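Local coordinates for OTU domain-containing protein wMelOTU (Wolbachia pipientis wMel, PDB 6W9O) that probably removes ubiquitin from modified proteins as a bacterial deubiquitinase of the OTU family of cysteine proteases, at residues 37-42 against 174-179; 59-64 against 180-185; 76-81 against 134-139; 89-94 against 111-116. All coordinates share one frame; numbering follows the deposited sequence. Where two conformers were deposited one is given.

In the fold
From its N terminus the chain enters the loop 37-42 just before strand 42-44, and contact 1 closes the longest excursion, 131 residues, when the loop 174-179 returns to meet it. Contact 2 starts inside that excursion, on helix 53-66, but is completed beyond it, on strand 181-188, so contacts 1 and 2 cross; they touch through Tyr-176 and His-183. Contact 3 joins helix 72-84 to the end of helix 126-137 within both larger loops, and contact 4, between helices 89-95 and 105-116, is enclosed in turn by contact 3. Together they run from the six-stranded sheet and its flanking helix out into the helical part of the OTU domain.

Contact 1. Residues 37-42 against 174-179; sequences PYPDNF and VDYDDS
Two loop segments without regular structure face each other, each folded into a type I beta turn, Pro-39 to Phe-42 and Asp-175 to Asp-178. The first turn is closed by Phe-42 N to Pro-39 O, and an Asx turn, in which Asp-175 OD1 accepts from Asp-177 N, braces the second. Between them projects Tyr-176, its CG opposite the carbonyl carbon (chi1 -72°), which carries the ring toward Pro-39. Pro-39 CD sits almost exactly on the normal of the Tyr-176 ring, 3.4 Å from the ring centroid, a CH-pi contact, while Val-174 CG1 covers the opposite face near the rim. Tyr-176 CD1 lies over a face of the Phe-42 ring, the two planes inclined at 59°. Two waters link the segments: one joins the carbonyl Pro-37 O to Tyr-176 OH, the other Asn-41 ND2 to the carbonyl Tyr-176 O. Tyr-176 also meets the ring of His-142, and Phe-42 touches Leu-195, placing this surface contact against strands 140-146 and 191-197.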
loop_
_atom_site.group_PDB
_atom_site.type_symbol
_atom_site.label_atom_id
_atom_site.label_comp_id
_atom_site.label_asym_id
_atom_site.label_seq_id
_atom_site.Cartn_x
_atom_site.Cartn_y
_atom_site.Cartn_z
ATOM N N PRO A 37 -10.001 15.715 0.721
ATOM C CA PRO A 37 -8.629 15.780 1.262
ATOM C C PRO A 37 -7.541 15.504 0.224
ATOM O O PRO A 37 -6.472 14.983 0.561
ATOM C CB PRO A 37 -8.639 14.704 2.362
ATOM C CG PRO A 37 -9.622 13.705 1.893
ATOM C CD PRO A 37 -10.685 14.472 1.110
ATOM N N TYR A 38 -7.783 15.862 -1.039
ATOM C CA TYR A 38 -6.825 15.628 -2.114
ATOM C C TYR A 38 -7.168 16.579 -3.259
ATOM O O TYR A 38 -8.278 17.133 -3.285
ATOM C CB TYR A 38 -6.843 14.144 -2.586
ATOM C CG TYR A 38 -8.201 13.530 -2.756
ATOM C CD1 TYR A 38 -8.767 12.759 -1.718
ATOM C CD2 TYR A 38 -8.951 13.737 -3.905
ATOM C CE1 TYR A 38 -9.999 12.206 -1.854
ATOM C CE2 TYR A 38 -10.212 13.188 -4.048
ATOM C CZ TYR A 38 -10.729 12.417 -3.001
ATOM O OH TYR A 38 -11.995 11.857 -3.134
ATOM N N PRO A 39 -6.247 16.805 -4.201
ATOM C CA PRO A 39 -6.516 17.745 -5.292
ATOM C C PRO A 39 -7.616 17.238 -6.218
ATOM O O PRO A 39 -7.926 16.049 -6.299
ATOM C CB PRO A 39 -5.187 17.805 -6.054
ATOM C CG PRO A 39 -4.155 17.314 -5.024
ATOM C CD PRO A 39 -4.846 16.339 -4.217
ATOM N N ASP A 40 -8.179 18.186 -6.967
ATOM C CA ASP A 40 -9.364 17.897 -7.758
ATOM C C ASP A 40 -9.097 16.962 -8.927
ATOM O O ASP A 40 -10.061 16.394 -9.458
ATOM C CB ASP A 40 -9.904 19.195 -8.357
ATOM C CG ASP A 40 -10.526 20.117 -7.312
ATOM O OD1 ASP A 40 -10.892 19.623 -6.231
ATOM O OD2 ASP A 40 -10.660 21.329 -7.592
ATOM N N ASN A 41 -7.841 16.794 -9.330
ATOM C CA ASN A 41 -7.540 15.810 -10.375
ATOM C C ASN A 41 -7.483 14.389 -9.858
ATOM O O ASN A 41 -7.451 13.468 -10.672
ATOM C CB ASN A 41 -6.234 16.140 -11.126
ATOM C CG ASN A 41 -5.030 16.330 -10.198
ATOM O OD1 ASN A 41 -5.079 17.149 -9.281
ATOM N ND2 ASN A 41 -3.938 15.596 -10.434
ATOM N N PHE A 42 -7.544 14.160 -8.535
ATOM C CA PHE A 42 -7.508 12.788 -8.021
ATOM C C PHE A 42 -8.911 12.277 -7.758
ATOM O O PHE A 42 -9.857 13.060 -7.622
ATOM C CB PHE A 42 -6.683 12.679 -6.716
ATOM C CG PHE A 42 -5.175 12.756 -6.969
ATOM C CD1 PHE A 42 -4.392 11.588 -6.986
ATOM C CD2 PHE A 42 -4.580 14.005 -7.186
ATOM C CE1 PHE A 42 -3.017 11.660 -7.241
ATOM C CE2 PHE A 42 -3.273 14.083 -7.441
ATOM C CZ PHE A 42 -2.459 12.930 -7.451
ATOM N N VAL A 174 2.737 15.731 2.062
ATOM C CA VAL A 174 2.424 14.879 0.929
ATOM C C VAL A 174 2.679 15.670 -0.338
ATOM O O VAL A 174 2.266 16.820 -0.439
ATOM C CB VAL A 174 0.937 14.489 0.993
ATOM C CG1 VAL A 174 0.562 13.610 -0.179
ATOM C CG2 VAL A 174 0.653 13.756 2.357
ATOM N N ASP A 175 3.304 15.033 -1.315
ATOM C CA ASP A 175 3.614 15.700 -2.584
ATOM C C ASP A 175 2.802 14.966 -3.640
ATOM O O ASP A 175 3.136 13.833 -3.995
ATOM C CB ASP A 175 5.109 15.532 -2.869
ATOM C CG ASP A 175 5.549 16.268 -4.105
ATOM O OD1 ASP A 175 4.684 16.651 -4.931
ATOM O OD2 ASP A 175 6.773 16.520 -4.205
ATOM N N TYR A 176 1.761 15.624 -4.173
ATOM C CA TYR A 176 0.913 15.009 -5.182
ATOM C C TYR A 176 1.492 15.118 -6.589
ATOM O O TYR A 176 0.836 14.673 -7.548
ATOM C CB TYR A 176 -0.469 15.667 -5.125
ATOM C CG TYR A 176 -1.292 15.277 -3.892
ATOM C CD1 TYR A 176 -1.954 14.064 -3.864
ATOM C CD2 TYR A 176 -1.416 16.129 -2.820
ATOM C CE1 TYR A 176 -2.738 13.678 -2.786
ATOM C CE2 TYR A 176 -2.206 15.755 -1.703
ATOM C CZ TYR A 176 -2.853 14.539 -1.749
ATOM O OH TYR A 176 -3.649 14.145 -0.644
ATOM N N ASP A 177 2.694 15.685 -6.735
ATOM C CA ASP A 177 3.386 15.734 -8.021
ATOM C C ASP A 177 4.607 14.836 -8.045
ATOM O O ASP A 177 5.412 14.930 -8.964
ATOM C CB ASP A 177 3.802 17.170 -8.333
ATOM C CG ASP A 177 2.599 18.083 -8.466
ATOM O OD1 ASP A 177 1.727 17.803 -9.327
ATOM O OD2 ASP A 177 2.459 19.033 -7.681
ATOM N N ASP A 178 4.782 13.984 -7.065
ATOM C CA ASP A 178 5.943 13.111 -6.962
ATOM C C ASP A 178 5.598 11.733 -7.511
ATOM O O ASP A 178 4.785 11.001 -6.920
ATOM C CB ASP A 178 6.290 12.968 -5.478
ATOM C CG ASP A 178 7.428 11.980 -5.233
ATOM O OD1 ASP A 178 7.550 11.484 -4.092
ATOM O OD2 ASP A 178 8.241 11.724 -6.166
ATOM N N SER A 179 6.269 11.337 -8.602
ATOM C CA SER A 179 5.972 10.037 -9.176
ATOM C C SER A 179 6.419 8.880 -8.293
ATOM O O SER A 179 6.030 7.737 -8.559
ATOM C CB SER A 179 6.664 9.928 -10.562
ATOM O OG SER A 179 8.064 9.940 -10.442
HETATM O O HOH W 1 -4.240 16.548 0.837
HETATM O O HOH W 2 -1.011 15.779 -9.425
#

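Contact 2. Residues 59-64 against 180-185; sequences RQSLEQ and STVHII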
loop_
_atom_site.group_PDB
_atom_site.type_symbol
_atom_site.label_atom_id
_atom_site.label_comp_id
_atom_site.label_asym_id
_atom_site.label_seq_id
_atom_site.Cartn_x
_atom_site.Cartn_y
_atom_site.Cartn_z
ATOM N N ARG A 59 -1.078 -1.748 -6.048
ATOM C CA ARG A 59 -0.728 -2.093 -7.445
ATOM C C ARG A 59 -1.217 -1.033 -8.415
ATOM O O ARG A 59 -0.499 -0.701 -9.379
ATOM C CB ARG A 59 -1.431 -3.436 -7.801
ATOM C CG ARG A 59 -1.547 -3.737 -9.303
ATOM C CD ARG A 59 -2.355 -4.978 -9.534
ATOM N NE ARG A 59 -3.779 -4.666 -9.604
ATOM C CZ ARG A 59 -4.408 -4.138 -10.660
ATOM N NH1 ARG A 59 -3.743 -3.771 -11.762
ATOM N NH2 ARG A 59 -5.731 -3.980 -10.610
ATOM N N GLN A 60 -2.477 -0.578 -8.257
ATOM C CA GLN A 60 -3.018 0.336 -9.259
ATOM C C GLN A 60 -2.303 1.665 -9.202
ATOM O O GLN A 60 -2.027 2.272 -10.257
ATOM C CB GLN A 60 -4.517 0.519 -9.060
ATOM C CG GLN A 60 -5.332 -0.746 -9.458
ATOM C CD GLN A 60 -6.792 -0.478 -9.271
ATOM O OE1 GLN A 60 -7.339 0.459 -9.860
ATOM N NE2 GLN A 60 -7.455 -1.267 -8.406
ATOM N N SER A 61 -2.031 2.176 -8.002
ATOM C CA SER A 61 -1.356 3.475 -7.929
ATOM C C SER A 61 0.087 3.339 -8.396
ATOM O O SER A 61 0.599 4.208 -9.139
ATOM C CB SER A 61 -1.468 3.998 -6.478
ATOM O OG SER A 61 -0.652 5.168 -6.315
ATOM N N LEU A 62 0.744 2.213 -8.063
ATOM C CA LEU A 62 2.110 1.973 -8.548
ATOM C C LEU A 62 2.159 1.983 -10.062
ATOM O O LEU A 62 3.056 2.595 -10.669
ATOM C CB LEU A 62 2.628 0.629 -8.013
ATOM C CG LEU A 62 4.077 0.282 -8.401
ATOM C CD1 LEU A 62 5.034 1.194 -7.649
ATOM C CD2 LEU A 62 4.347 -1.207 -8.138
ATOM N N GLU A 63 1.206 1.311 -10.713
ATOM C CA GLU A 63 1.267 1.232 -12.166
ATOM C C GLU A 63 1.064 2.623 -12.766
ATOM O O GLU A 63 1.754 3.018 -13.724
ATOM C CB GLU A 63 0.205 0.262 -12.702
ATOM C CG GLU A 63 0.314 0.214 -14.252
ATOM C CD GLU A 63 -0.634 -0.751 -14.936
ATOM O OE1 GLU A 63 -1.291 -1.576 -14.212
ATOM O OE2 GLU A 63 -0.714 -0.750 -16.163
ATOM N N GLN A 64 0.111 3.380 -12.228
ATOM C CA GLN A 64 -0.147 4.676 -12.841
ATOM C C GLN A 64 1.020 5.627 -12.630
ATOM O O GLN A 64 1.366 6.413 -13.527
ATOM C CB GLN A 64 -1.425 5.243 -12.207
ATOM C CG GLN A 64 -1.922 6.440 -12.931
ATOM C CD GLN A 64 -3.325 6.829 -12.445
ATOM O OE1 GLN A 64 -3.413 7.543 -11.511
ATOM N NE2 GLN A 64 -4.369 6.383 -13.125
ATOM N N SER A 180 7.228 9.132 -7.262
ATOM C CA SER A 180 7.642 8.059 -6.372
ATOM C C SER A 180 6.779 7.963 -5.125
ATOM O O SER A 180 7.137 7.224 -4.214
ATOM C CB SER A 180 9.087 8.241 -5.964
ATOM O OG SER A 180 9.937 8.108 -7.103
ATOM N N THR A 181 5.660 8.684 -5.062
ATOM C CA THR A 181 4.688 8.461 -3.978
ATOM C C THR A 181 3.491 7.752 -4.597
ATOM O O THR A 181 2.952 8.221 -5.610
ATOM C CB THR A 181 4.229 9.800 -3.402
ATOM O OG1 THR A 181 5.328 10.448 -2.742
ATOM C CG2 THR A 181 3.127 9.614 -2.337
ATOM N N VAL A 182 3.035 6.646 -3.970
ATOM C CA VAL A 182 1.795 6.002 -4.357
ATOM C C VAL A 182 0.742 6.371 -3.310
ATOM O O VAL A 182 1.060 6.785 -2.180
ATOM C CB VAL A 182 1.953 4.481 -4.503
ATOM C CG1 VAL A 182 2.922 4.176 -5.692
ATOM C CG2 VAL A 182 2.522 3.896 -3.272
ATOM N N HIS A 183 -0.542 6.292 -3.692
ATOM C CA HIS A 183 -1.621 6.868 -2.873
ATOM C C HIS A 183 -2.784 5.907 -2.745
ATOM O O HIS A 183 -3.284 5.405 -3.749
ATOM C CB HIS A 183 -2.189 8.158 -3.539
ATOM C CG HIS A 183 -1.144 9.192 -3.814
ATOM N ND1 HIS A 183 -0.835 10.194 -2.917
ATOM C CD2 HIS A 183 -0.388 9.408 -4.923
ATOM C CE1 HIS A 183 0.116 10.963 -3.454
ATOM N NE2 HIS A 183 0.388 10.513 -4.673
ATOM N N ILE A 184 -3.249 5.710 -1.497
ATOM C CA ILE A 184 -4.435 4.892 -1.265
ATOM C C ILE A 184 -5.271 5.563 -0.198
ATOM O O ILE A 184 -4.790 6.411 0.565
ATOM C CB ILE A 184 -4.101 3.430 -0.877
ATOM C CG1 ILE A 184 -3.474 3.417 0.527
ATOM C CG2 ILE A 184 -3.171 2.777 -1.918
ATOM C CD1 ILE A 184 -3.092 1.974 0.951
ATOM N N ILE A 185 -6.542 5.214 -0.179
ATOM C CA ILE A 185 -7.474 5.807 0.790
ATOM C C ILE A 185 -8.066 4.709 1.653
ATOM O O ILE A 185 -8.356 3.610 1.165
ATOM C CB ILE A 185 -8.514 6.710 0.096
ATOM C CG1 ILE A 185 -9.439 7.427 1.093
ATOM C CG2 ILE A 185 -9.289 5.977 -0.957
ATOM C CD1 ILE A 185 -10.024 8.775 0.452
#
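Ser-61 OG lies obliquely off the His-183 ring, its contact being with the backbone N. The imidazole's flat neighbours come from beyond these segments: Tyr-176 nearly parallel, His-142 almost perpendicular and hydrogen-bonded through its ND1 to His-183 ND1, and Phe-42 edge-to-face. This is helix-on-sheet packing in an OTU-like cysteine protease domain. Residues 59-64 of helix 53-66 run roughly antiparallel to strand 181-185, at 147° between directions and 7.2 Å between axes. The Leu-62 and Val-182 side chains run alongside each other in the same direction; Val-182 CG1 comes within 3.7 Å of Leu-62 CA and 4.1 Å of Leu-62 CD1. Phe-58 on the same helix and Leu-141 on the adjoining strand also pack against Val-182. Helix and strand come closest at Ser-61, whose small side chain is consistent with so near an approach, the CA atoms of Ser-61 and Val-182 being 5.4 Å apart. A chi1 of 171° swings OG over the strand, where His-183 N donates to Ser-61 OG at 2.9 Å and 161°.

Contact 3. Residues 76-81 against 134-139; sequences RNDCRE and CEKYKV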
loop_
_atom_site.group_PDB
_atom_site.type_symbol
_atom_site.label_atom_id
_atom_site.label_comp_id
_atom_site.label_asym_id
_atom_site.label_seq_id
_atom_site.Cartn_x
_atom_site.Cartn_y
_atom_site.Cartn_z
ATOM N N ARG A 76 1.902 -9.970 -2.672
ATOM C CA ARG A 76 1.915 -10.869 -1.505
ATOM C C ARG A 76 3.178 -11.712 -1.507
ATOM O O ARG A 76 3.813 -11.902 -0.466
ATOM C CB ARG A 76 0.675 -11.780 -1.500
ATOM C CG ARG A 76 -0.630 -11.037 -1.189
ATOM C CD ARG A 76 -1.785 -12.038 -1.229
ATOM N NE ARG A 76 -3.065 -11.412 -0.837
ATOM C CZ ARG A 76 -3.446 -11.222 0.433
ATOM N NH1 ARG A 76 -2.657 -11.574 1.472
ATOM N NH2 ARG A 76 -4.636 -10.658 0.661
ATOM N N ASN A 77 3.597 -12.211 -2.688
ATOM C CA ASN A 77 4.822 -13.017 -2.737
ATOM C C ASN A 77 6.065 -12.207 -2.342
ATOM O O ASN A 77 6.992 -12.760 -1.735
ATOM C CB ASN A 77 5.006 -13.576 -4.138
ATOM C CG ASN A 77 6.025 -14.662 -4.144
ATOM O OD1 ASN A 77 5.789 -15.756 -3.569
ATOM N ND2 ASN A 77 7.177 -14.402 -4.788
ATOM N N ASP A 78 6.088 -10.914 -2.668
ATOM C CA ASP A 78 7.204 -10.049 -2.251
ATOM C C ASP A 78 7.267 -9.974 -0.725
ATOM O O ASP A 78 8.354 -9.934 -0.130
ATOM C CB ASP A 78 6.977 -8.611 -2.753
ATOM C CG ASP A 78 7.083 -8.448 -4.303
ATOM O OD1 ASP A 78 7.769 -9.265 -4.972
ATOM O OD2 ASP A 78 6.451 -7.471 -4.776
ATOM N N CYS A 79 6.103 -10.047 -0.079
ATOM C CA CYS A 79 6.098 -9.987 1.382
ATOM C C CYS A 79 6.520 -11.321 1.960
ATOM O O CYS A 79 7.280 -11.374 2.936
ATOM C CB CYS A 79 4.689 -9.594 1.864
ATOM S SG CYS A 79 4.281 -7.860 1.387
ATOM N N ARG A 80 6.077 -12.430 1.338
ATOM C CA ARG A 80 6.576 -13.737 1.739
ATOM C C ARG A 80 8.091 -13.793 1.630
ATOM O O ARG A 80 8.774 -14.305 2.521
ATOM C CB ARG A 80 5.968 -14.820 0.830
ATOM C CG ARG A 80 6.522 -16.185 1.065
ATOM C CD ARG A 80 5.857 -17.169 0.117
ATOM N NE ARG A 80 6.542 -18.446 0.113
ATOM C CZ ARG A 80 6.094 -19.520 0.772
ATOM N NH1 ARG A 80 4.949 -19.452 1.467
ATOM N NH2 ARG A 80 6.777 -20.666 0.725
ATOM N N GLU A 81 8.623 -13.329 0.500
ATOM C CA GLU A 81 10.067 -13.398 0.309
ATOM C C GLU A 81 10.796 -12.533 1.334
ATOM O O GLU A 81 11.826 -12.939 1.871
ATOM C CB GLU A 81 10.385 -12.914 -1.116
ATOM C CG GLU A 81 9.944 -13.939 -2.147
ATOM C CD GLU A 81 10.393 -13.595 -3.562
ATOM O OE1 GLU A 81 10.728 -12.424 -3.839
ATOM O OE2 GLU A 81 10.368 -14.528 -4.400
ATOM N N CYS A 134 7.276 -0.671 -0.056
ATOM C CA CYS A 134 7.951 0.599 -0.292
ATOM C C CYS A 134 9.441 0.344 -0.464
ATOM O O CYS A 134 10.109 0.934 -1.345
ATOM C CB CYS A 134 7.730 1.506 0.934
ATOM S SG CYS A 134 6.122 2.306 0.849
ATOM N N GLU A 135 9.996 -0.542 0.358
ATOM C CA GLU A 135 11.414 -0.897 0.251
ATOM C C GLU A 135 11.722 -1.569 -1.093
ATOM O O GLU A 135 12.726 -1.230 -1.754
ATOM C CB GLU A 135 11.789 -1.810 1.431
ATOM C CG GLU A 135 13.027 -2.684 1.192
ATOM C CD GLU A 135 14.278 -1.961 1.450
ATOM O OE1 GLU A 135 15.343 -2.393 0.927
ATOM O OE2 GLU A 135 14.197 -0.955 2.179
ATOM N N LYS A 136 10.885 -2.497 -1.536
ATOM C CA LYS A 136 11.170 -3.200 -2.791
ATOM C C LYS A 136 11.037 -2.268 -3.998
ATOM O O LYS A 136 11.913 -2.268 -4.877
ATOM C CB LYS A 136 10.246 -4.400 -2.983
ATOM C CG LYS A 136 10.541 -5.042 -4.373
ATOM C CD LYS A 136 10.111 -6.493 -4.418
ATOM C CE LYS A 136 10.587 -7.099 -5.750
ATOM N NZ LYS A 136 10.244 -8.537 -5.814
ATOM N N TYR A 137 9.984 -1.468 -4.058
ATOM C CA TYR A 137 9.679 -0.685 -5.262
ATOM C C TYR A 137 10.195 0.736 -5.173
ATOM O O TYR A 137 10.030 1.498 -6.145
ATOM C CB TYR A 137 8.174 -0.738 -5.586
ATOM C CG TYR A 137 7.795 -2.170 -5.922
ATOM C CD1 TYR A 137 8.081 -2.682 -7.179
ATOM C CD2 TYR A 137 7.211 -3.036 -4.970
ATOM C CE1 TYR A 137 7.814 -3.970 -7.500
ATOM C CE2 TYR A 137 6.959 -4.338 -5.292
ATOM C CZ TYR A 137 7.237 -4.806 -6.554
ATOM O OH TYR A 137 7.005 -6.121 -6.887
ATOM N N LYS A 138 10.865 1.091 -4.066
ATOM C CA LYS A 138 11.521 2.406 -3.948
ATOM C C LYS A 138 10.493 3.521 -4.093
ATOM O O LYS A 138 10.677 4.498 -4.821
ATOM C CB LYS A 138 12.711 2.545 -4.933
ATOM C CG LYS A 138 13.658 1.341 -4.860
ATOM C CD LYS A 138 15.128 1.749 -4.925
ATOM C CE LYS A 138 15.961 0.512 -5.253
ATOM N NZ LYS A 138 16.450 -0.191 -4.027
ATOM N N VAL A 139 9.380 3.277 -3.435
ATOM C CA VAL A 139 8.292 4.299 -3.289
ATOM C C VAL A 139 7.831 4.638 -1.837
ATOM O O VAL A 139 8.186 4.037 -0.724
ATOM C CB VAL A 139 7.056 3.881 -4.107
ATOM C CG1 VAL A 139 7.361 3.771 -5.592
ATOM C CG2 VAL A 139 6.451 2.591 -3.576
HETATM O O HOH W 3 11.244 -9.759 -3.374
HETATM O O HOH W 4 11.271 -11.309 -6.409
#
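Asp-78 is gripped from helix 134-137 by two neighbouring side chains, one for each carboxylate oxygen. Tyr-137 OH donates to Asp-78 OD2 at 2.6 Å, on the syn side and 22° out of the carboxylate plane; OD2 in turn lies at the edge of the phenol ring, near its plane. Lys-136 NZ reaches Asp-78 OD1 at 2.7 Å to form a salt bridge, coming from above the carboxylate, 59° out of its plane. The two bonds would be expected to fix the rotation of the carboxylate and, with the lysine so near, to favour its charged form. The lysine spans the gap with CG opposite its backbone N (chi1 176°) and the chain extended to NZ, and its CD packs 3.6 Å from Asp-78 CG, so methylene groups as well as charge meet the buried aspartate.

In fold terms this is a salt bridge and a hydrogen bond between two helices of the OTU domain, joining helix 72-84 to the last turn of helix 126-137, just before Lys-138 leaves helical geometry with a positive phi. Leu-133 also packs on Asp-78, and Leu-62 of helix 53-66 on Tyr-137.

The outer side is looser and wetter. Glu-81 OE1 stays 4.4 Å from Lys-136 NZ, beyond a salt bridge, and two waters fill the interval, each donating to Glu-81 OE1 and accepting from Lys-136 NZ. Asn-77 ND2 makes only a weak bond to the other oxygen, Glu-81 OE2.

Contact 4. Residues 89-94 against 111-116; sequences KWFTNA and DNYTAD
Aromatic packing carries this contact, and a single pair of rings, Phe-91 and Tyr-113, supplies it. The pair is T-shaped: the edge of Phe-91 is directed at the face of Tyr-113, with planes at 88° and centroids 4.9 Å apart. Phe-91 CZ leads, standing 3.5 Å above the middle of the phenol ring and lying 3.7 Å from Tyr-113 CE1, while Phe-91 CE2 follows at 3.8 Å from Tyr-113 CZ. Both residues have CG trans to their own backbone N, with chi1 of 172° in Phe-91 and -180° in Tyr-113, which sends each ring out from its helix into the space between the two. Such an edge-on approach brings the slightly positive ring hydrogens toward the electron-rich face, the usual basis of T-shaped pairs.

Between residues 89-94 and 111-116 the contact is purely aromatic, but a polar link joins the two helices nearby, from Asn-93 OD1 to Arg-106 NH1, one or two turns earlier on the second helix. Thr-114 OG1 donates to Asp-111 O, 2.8 Å away, tying the threonine side chain back to the preceding turn. The hydroxyl of Tyr-113 is hydrogen-bonded to Glu-129 OE2, a second hold on the ring that receives Phe-91.

Around the pair, Phe-91 makes a further edge-to-face contact with Phe-82 and touches Val-128, while both rings rest on Ala-83 and Ile-132, so helices 89-95 and 105-116 meet against helices 72-84 and 126-137.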
loop_
_atom_site.group_PDB
_atom_site.type_symbol
_atom_site.label_atom_id
_atom_site.label_comp_id
_atom_site.label_asym_id
_atom_site.label_seq_id
_atom_site.Cartn_x
_atom_site.Cartn_y
_atom_site.Cartn_z
ATOM N N LYS A 89 14.729 -6.534 12.293
ATOM C CA LYS A 89 14.018 -6.681 13.563
ATOM C C LYS A 89 12.702 -5.925 13.584
ATOM O O LYS A 89 11.796 -6.324 14.327
ATOM C CB LYS A 89 14.932 -6.266 14.721
ATOM C CG LYS A 89 15.992 -7.305 14.987
ATOM C CD LYS A 89 17.059 -6.787 15.927
ATOM C CE LYS A 89 18.105 -7.869 16.236
ATOM N NZ LYS A 89 19.050 -7.519 17.350
ATOM N N TRP A 90 12.560 -4.838 12.832
ATOM C CA TRP A 90 11.261 -4.152 12.843
ATOM C C TRP A 90 10.143 -5.128 12.509
ATOM O O TRP A 90 9.046 -5.087 13.095
ATOM C CB TRP A 90 11.230 -2.934 11.904
ATOM C CG TRP A 90 11.081 -3.230 10.438
ATOM C CD1 TRP A 90 12.092 -3.239 9.496
ATOM C CD2 TRP A 90 9.878 -3.513 9.741
ATOM N NE1 TRP A 90 11.581 -3.567 8.287
ATOM C CE2 TRP A 90 10.217 -3.744 8.389
ATOM C CE3 TRP A 90 8.541 -3.665 10.139
ATOM C CZ2 TRP A 90 9.250 -4.055 7.406
ATOM C CZ3 TRP A 90 7.584 -3.997 9.187
ATOM C CH2 TRP A 90 7.931 -4.173 7.813
ATOM N N PHE A 91 10.411 -6.048 11.592
ATOM C CA PHE A 91 9.368 -6.903 11.059
ATOM C C PHE A 91 9.012 -7.966 12.059
ATOM O O PHE A 91 7.825 -8.157 12.354
ATOM C CB PHE A 91 9.862 -7.534 9.732
ATOM C CG PHE A 91 8.934 -8.587 9.202
ATOM C CD1 PHE A 91 9.190 -9.942 9.387
ATOM C CD2 PHE A 91 7.790 -8.176 8.565
ATOM C CE1 PHE A 91 8.277 -10.905 8.887
ATOM C CE2 PHE A 91 6.862 -9.127 8.040
ATOM C CZ PHE A 91 7.116 -10.461 8.219
ATOM N N THR A 92 10.008 -8.675 12.582
ATOM C CA THR A 92 9.702 -9.684 13.589
ATOM C C THR A 92 9.093 -9.040 14.823
ATOM O O THR A 92 8.193 -9.626 15.443
ATOM C CB THR A 92 10.953 -10.502 13.906
ATOM O OG1 THR A 92 12.068 -9.644 14.239
ATOM C CG2 THR A 92 11.355 -11.325 12.706
ATOM N N ASN A 93 9.523 -7.819 15.162
ATOM C CA ASN A 93 8.931 -7.114 16.308
ATOM C C ASN A 93 7.451 -6.818 16.049
ATOM O O ASN A 93 6.634 -6.808 16.973
ATOM C CB ASN A 93 9.631 -5.767 16.550
ATOM C CG ASN A 93 11.055 -5.887 17.155
ATOM O OD1 ASN A 93 11.475 -6.935 17.622
ATOM N ND2 ASN A 93 11.795 -4.780 17.117
ATOM N N ALA A 94 7.089 -6.542 14.813
ATOM C CA ALA A 94 5.737 -6.063 14.525
ATOM C C ALA A 94 4.754 -7.211 14.535
ATOM O O ALA A 94 3.576 -7.019 14.875
ATOM C CB ALA A 94 5.671 -5.425 13.124
ATOM N N ASP A 111 7.492 -18.245 10.134
ATOM C CA ASP A 111 7.057 -19.301 9.227
ATOM C C ASP A 111 5.548 -19.281 9.016
ATOM O O ASP A 111 5.087 -19.457 7.885
ATOM C CB ASP A 111 7.546 -20.661 9.702
ATOM C CG ASP A 111 9.038 -20.781 9.593
ATOM O OD1 ASP A 111 9.637 -21.384 10.501
ATOM O OD2 ASP A 111 9.615 -20.234 8.619
ATOM N N ASN A 112 4.766 -19.057 10.077
ATOM C CA ASN A 112 3.324 -18.919 9.893
ATOM C C ASN A 112 2.995 -17.779 8.938
ATOM O O ASN A 112 2.122 -17.922 8.071
ATOM C CB ASN A 112 2.633 -18.671 11.224
ATOM C CG ASN A 112 2.700 -19.856 12.128
ATOM O OD1 ASN A 112 2.428 -19.745 13.323
ATOM N ND2 ASN A 112 3.055 -21.005 11.570
ATOM N N TYR A 113 3.693 -16.642 9.080
ATOM C CA TYR A 113 3.484 -15.504 8.176
ATOM C C TYR A 113 3.730 -15.894 6.728
ATOM O O TYR A 113 2.962 -15.497 5.843
ATOM C CB TYR A 113 4.443 -14.358 8.560
ATOM C CG TYR A 113 4.313 -13.113 7.686
ATOM C CD1 TYR A 113 4.988 -12.998 6.462
ATOM C CD2 TYR A 113 3.487 -12.057 8.074
ATOM C CE1 TYR A 113 4.845 -11.863 5.668
ATOM C CE2 TYR A 113 3.342 -10.919 7.278
ATOM C CZ TYR A 113 4.043 -10.824 6.081
ATOM O OH TYR A 113 3.910 -9.683 5.280
ATOM N N THR A 114 4.813 -16.643 6.451
ATOM C CA THR A 114 5.128 -16.938 5.050
ATOM C C THR A 114 4.003 -17.745 4.398
ATOM O O THR A 114 3.783 -17.634 3.187
ATOM C CB THR A 114 6.487 -17.650 4.916
ATOM O OG1 THR A 114 6.408 -18.941 5.525
ATOM C CG2 THR A 114 7.577 -16.875 5.635
ATOM N N ALA A 115 3.285 -18.549 5.181
ATOM C CA ALA A 115 2.111 -19.237 4.636
ATOM C C ALA A 115 0.901 -18.308 4.578
ATOM O O ALA A 115 0.214 -18.234 3.552
ATOM C CB ALA A 115 1.790 -20.472 5.468
ATOM N N ASP A 116 0.631 -17.599 5.681
ATOM C CA ASP A 116 -0.606 -16.828 5.781
ATOM C C ASP A 116 -0.648 -15.679 4.785
ATOM O O ASP A 116 -1.739 -15.333 4.294
ATOM C CB ASP A 116 -0.760 -16.270 7.192
ATOM C CG ASP A 116 -2.231 -15.874 7.507
ATOM O OD1 ASP A 116 -3.172 -16.644 7.144
ATOM O OD2 ASP A 116 -2.438 -14.800 8.121
#